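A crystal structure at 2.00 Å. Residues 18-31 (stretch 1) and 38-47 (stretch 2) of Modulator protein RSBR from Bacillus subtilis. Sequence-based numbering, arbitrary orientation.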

# COMPACT_ATOMS: atom_id res chain seq x y z
N LEU A 18 6.44 -15.94 -12.08
CA LEU A 18 6.12 -15.02 -11.01
C LEU A 18 6.37 -15.60 -9.63
O LEU A 18 6.81 -14.92 -8.77
CB LEU A 18 4.68 -14.52 -11.16
CG LEU A 18 4.46 -13.66 -12.41
CD1 LEU A 18 2.93 -13.21 -12.63
CD2 LEU A 18 5.31 -12.36 -12.28
N LEU A 19 6.08 -16.86 -9.44
CA LEU A 19 6.26 -17.53 -8.21
C LEU A 19 7.78 -17.41 -7.83
O LEU A 19 8.09 -17.16 -6.68
CB LEU A 19 5.74 -18.97 -8.26
CG LEU A 19 6.15 -20.05 -7.15
CD1 LEU A 19 5.61 -19.97 -5.68
CD2 LEU A 19 5.87 -21.47 -7.54
N GLN A 20 8.64 -17.69 -8.80
CA GLN A 20 10.10 -17.61 -8.57
C GLN A 20 10.52 -16.18 -8.26
O GLN A 20 11.28 -15.94 -7.36
CB GLN A 20 10.82 -18.19 -9.82
CG GLN A 20 12.39 -18.01 -9.81
CD GLN A 20 13.10 -18.73 -8.65
OE1 GLN A 20 12.45 -19.47 -7.84
NE2 GLN A 20 14.49 -18.53 -8.54
N LEU A 21 10.03 -15.23 -9.03
CA LEU A 21 10.34 -13.84 -8.82
C LEU A 21 9.96 -13.33 -7.40
O LEU A 21 10.73 -12.67 -6.74
CB LEU A 21 9.58 -13.03 -9.88
CG LEU A 21 9.87 -11.57 -9.97
CD1 LEU A 21 11.29 -11.36 -10.60
CD2 LEU A 21 8.83 -10.87 -10.84
N TRP A 22 8.73 -13.62 -7.00
CA TRP A 22 8.21 -13.26 -5.72
C TRP A 22 8.84 -14.00 -4.57
O TRP A 22 9.06 -13.42 -3.54
CB TRP A 22 6.67 -13.33 -5.74
CG TRP A 22 6.13 -12.33 -6.64
CD1 TRP A 22 6.78 -11.29 -7.18
CD2 TRP A 22 4.81 -12.32 -7.22
NE1 TRP A 22 5.93 -10.58 -8.00
CE2 TRP A 22 4.72 -11.18 -8.01
CE3 TRP A 22 3.70 -13.16 -7.12
CZ2 TRP A 22 3.56 -10.86 -8.73
CZ3 TRP A 22 2.56 -12.82 -7.83
CH2 TRP A 22 2.52 -11.69 -8.61
N THR A 23 9.18 -15.28 -4.76
CA THR A 23 9.89 -16.04 -3.76
C THR A 23 11.26 -15.40 -3.53
O THR A 23 11.70 -15.22 -2.42
CB THR A 23 9.97 -17.56 -4.18
OG1 THR A 23 8.64 -18.08 -4.23
CG2 THR A 23 10.74 -18.32 -3.06
N ASP A 24 11.94 -15.06 -4.60
CA ASP A 24 13.23 -14.39 -4.52
C ASP A 24 13.17 -13.05 -3.88
O ASP A 24 14.08 -12.66 -3.15
CB ASP A 24 13.91 -14.27 -5.90
CG ASP A 24 14.32 -15.62 -6.48
OD1 ASP A 24 14.35 -16.68 -5.76
OD2 ASP A 24 14.54 -15.64 -7.70
N THR A 25 12.10 -12.30 -4.12
CA THR A 25 11.90 -10.99 -3.45
C THR A 25 11.78 -11.18 -1.95
O THR A 25 12.43 -10.49 -1.22
CB THR A 25 10.64 -10.34 -4.04
OG1 THR A 25 10.82 -10.15 -5.43
CG2 THR A 25 10.28 -9.04 -3.36
N LEU A 26 10.97 -12.17 -1.49
CA LEU A 26 10.82 -12.46 -0.07
C LEU A 26 12.12 -12.82 0.57
O LEU A 26 12.46 -12.33 1.62
CB LEU A 26 9.80 -13.58 0.18
CG LEU A 26 8.35 -13.21 -0.14
CD1 LEU A 26 7.50 -14.38 -0.14
CD2 LEU A 26 7.74 -12.16 0.86
N LYS A 27 12.87 -13.65 -0.11
CA LYS A 27 14.12 -14.09 0.40
C LYS A 27 15.08 -12.93 0.56
O LYS A 27 15.76 -12.78 1.57
CB LYS A 27 14.66 -15.16 -0.51
CG LYS A 27 13.93 -16.50 -0.38
CD LYS A 27 14.42 -17.50 -1.47
CE LYS A 27 15.86 -17.70 -1.40
NZ LYS A 27 16.36 -18.91 -2.13
N GLU A 28 15.14 -12.08 -0.47
CA GLU A 28 16.01 -10.87 -0.45
C GLU A 28 15.65 -10.00 0.72
O GLU A 28 16.49 -9.52 1.45
CB GLU A 28 15.85 -10.11 -1.78
CG GLU A 28 16.64 -8.88 -1.94
CD GLU A 28 16.27 -8.10 -3.24
OE1 GLU A 28 15.77 -8.69 -4.27
OE2 GLU A 28 16.39 -6.86 -3.19
N LEU A 29 14.37 -9.79 0.90
CA LEU A 29 13.93 -8.97 1.99
C LEU A 29 14.19 -9.58 3.35
O LEU A 29 14.52 -8.82 4.32
CB LEU A 29 12.45 -8.59 1.84
CG LEU A 29 12.09 -7.69 0.69
CD1 LEU A 29 10.55 -7.67 0.51
CD2 LEU A 29 12.64 -6.33 0.92
N SER A 30 14.06 -10.90 3.44
CA SER A 30 14.27 -11.58 4.75
C SER A 30 15.71 -11.42 5.29
O SER A 30 15.94 -11.49 6.47
CB SER A 30 13.89 -13.07 4.71
OG SER A 30 14.79 -13.85 3.95
N GLU A 31 16.64 -11.27 4.36
CA GLU A 31 18.05 -11.06 4.68
C GLU A 31 18.33 -9.82 5.48
O GLU A 31 19.33 -9.77 6.16
CB GLU A 31 18.87 -11.08 3.41
CG GLU A 31 18.98 -12.44 2.82
CD GLU A 31 19.83 -13.47 3.70
OE1 GLU A 31 20.59 -13.11 4.70
OE2 GLU A 31 19.76 -14.66 3.35
N THR A 38 12.48 -20.61 5.76
CA THR A 38 12.97 -21.49 4.76
C THR A 38 12.53 -21.02 3.37
O THR A 38 11.46 -20.39 3.23
CB THR A 38 12.55 -22.92 5.01
OG1 THR A 38 11.14 -23.02 4.90
CG2 THR A 38 13.00 -23.29 6.41
N ASP A 39 13.25 -21.53 2.34
CA ASP A 39 12.77 -21.35 0.97
C ASP A 39 11.33 -21.76 0.74
O ASP A 39 10.60 -21.02 0.06
CB ASP A 39 13.67 -22.01 -0.01
CG ASP A 39 15.06 -21.29 -0.10
OD1 ASP A 39 15.30 -20.25 0.60
OD2 ASP A 39 15.95 -21.81 -0.82
N GLN A 40 10.95 -22.98 1.22
CA GLN A 40 9.61 -23.46 1.11
C GLN A 40 8.56 -22.56 1.78
O GLN A 40 7.50 -22.45 1.25
CB GLN A 40 9.47 -24.89 1.61
CG GLN A 40 8.17 -25.48 1.20
CD GLN A 40 8.14 -25.77 -0.32
OE1 GLN A 40 8.99 -26.48 -0.78
NE2 GLN A 40 7.16 -25.21 -1.07
N VAL A 41 8.85 -21.95 2.94
CA VAL A 41 7.92 -21.07 3.59
C VAL A 41 7.66 -19.89 2.67
O VAL A 41 6.51 -19.52 2.42
CB VAL A 41 8.40 -20.62 4.99
CG1 VAL A 41 7.67 -19.51 5.47
CG2 VAL A 41 8.20 -21.78 5.96
N TYR A 42 8.72 -19.34 2.09
CA TYR A 42 8.50 -18.14 1.22
C TYR A 42 7.84 -18.51 -0.08
O TYR A 42 6.91 -17.75 -0.56
CB TYR A 42 9.83 -17.39 1.03
CG TYR A 42 10.46 -16.86 2.31
CD1 TYR A 42 9.77 -16.01 3.16
CD2 TYR A 42 11.76 -17.19 2.68
CE1 TYR A 42 10.32 -15.48 4.33
CE2 TYR A 42 12.29 -16.66 3.87
CZ TYR A 42 11.56 -15.83 4.67
OH TYR A 42 12.11 -15.36 5.85
N GLU A 43 8.22 -19.67 -0.64
CA GLU A 43 7.51 -20.17 -1.81
C GLU A 43 5.99 -20.35 -1.58
O GLU A 43 5.18 -20.00 -2.39
CB GLU A 43 8.18 -21.45 -2.34
CG GLU A 43 7.50 -22.02 -3.55
CD GLU A 43 8.03 -23.39 -3.99
OE1 GLU A 43 9.27 -23.52 -4.02
OE2 GLU A 43 7.21 -24.36 -4.20
N ASN A 44 5.65 -20.89 -0.44
CA ASN A 44 4.28 -21.14 -0.08
C ASN A 44 3.49 -19.85 0.09
O ASN A 44 2.33 -19.77 -0.24
CB ASN A 44 4.19 -21.99 1.18
CG ASN A 44 4.50 -23.43 0.96
OD1 ASN A 44 4.85 -23.89 -0.11
ND2 ASN A 44 4.46 -24.16 2.04
N ILE A 45 4.13 -18.84 0.64
CA ILE A 45 3.54 -17.49 0.63
C ILE A 45 3.28 -16.91 -0.76
O ILE A 45 2.18 -16.41 -1.00
CB ILE A 45 4.43 -16.47 1.42
CG1 ILE A 45 4.43 -16.82 2.90
CG2 ILE A 45 3.93 -15.05 1.16
CD1 ILE A 45 5.55 -16.22 3.63
N SER A 46 4.26 -17.01 -1.66
CA SER A 46 4.08 -16.56 -3.03
C SER A 46 2.99 -17.32 -3.71
O SER A 46 2.26 -16.71 -4.47
CB SER A 46 5.38 -16.68 -3.79
OG SER A 46 6.34 -16.05 -2.95
N LYS A 47 2.92 -18.63 -3.49
CA LYS A 47 1.90 -19.45 -4.11
C LYS A 47 0.50 -19.10 -3.57
O LYS A 47 -0.44 -19.05 -4.36
CB LYS A 47 2.24 -20.98 -4.01
CG LYS A 47 1.10 -21.89 -4.46
CD LYS A 47 0.72 -21.71 -5.89
CE LYS A 47 -0.29 -22.90 -6.43
NZ LYS A 47 -1.16 -22.37 -7.50

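Two helices, one running in from before Leu18 and the other starting at Asp39 and continuing past Lys47, pack with their axes 8.5 Å apart at closest approach and their N-to-C directions 127° apart. Where the backbones come nearest, each pair sets a small residue against a larger one: the CA atoms of Thr23 and Glu43 lie 5.2 Å apart, those of Leu19 and Ser46 5.7 Å.

Ser46 is the knob. Its CA-to-CB bond points toward the other helix, and its side chain sits among Leu19, Trp22, Thr23 and Leu26. A hydroxyl placed there needs a polar partner, and the m rotamer (-50°) provides one within its own helix, OG donating to Tyr42 O at 3.0 Å. Thr23 follows the same rule from the other side of the contact: chi1 is m (-63°), and OG1 donates to Leu19 O at 2.7 Å. Both hydroxyls fold back onto backbone carbonyls one turn earlier, and Thr23 OG1 lies 3.4 Å from Glu43 CA and 3.3 Å from Ser46 OG.

Larger side chains complete the packing. Leu19 leaves its helix sideways, but its t,p conformation brings CD1 inward to 3.3 Å from Glu43 O and 3.8 Å from Ser46 CB, so the methyl rests on the neighbouring backbone. Leu26 points toward the partner outright and takes the m,t conformation common for leucine in helices. Its CD1 reaches 3.4 Å from Tyr42 O and 3.9 Å from Ile45 CG2, while its CB lies 3.8 Å from Tyr42 CD1.

Tyr42 loses more surface to the opposing stretch than any other residue here. Its chi1 is m (-61°), and the ring extends along the first helix past Leu26, Lys27 and Ser30, meeting all three obliquely. Lys27 CG is 3.8 Å from Tyr42 CD2, and Ser30 CB is 3.1 Å from Tyr42 OH, a tight fit at the far end of the ring. Ser30 adopts p (70°), which lets OG donate to Lys27 O at 2.8 Å; Tyr42 OH is hydrogen-bonded elsewhere in the structure.

Lys27 does two jobs. Its aliphatic part lies against the tyrosine, and a bend at chi3 (p, 57°) in an otherwise m,t,t chain accompanies the approach of NZ to Asp39, with 3.2 Å from NZ to each of Asp39 OD1 and OD2. This is a salt bridge whose two hydrogen bonds are weak, the sole charged pairing between the helices, and it joins a partly exposed lysine to an exposed aspartate.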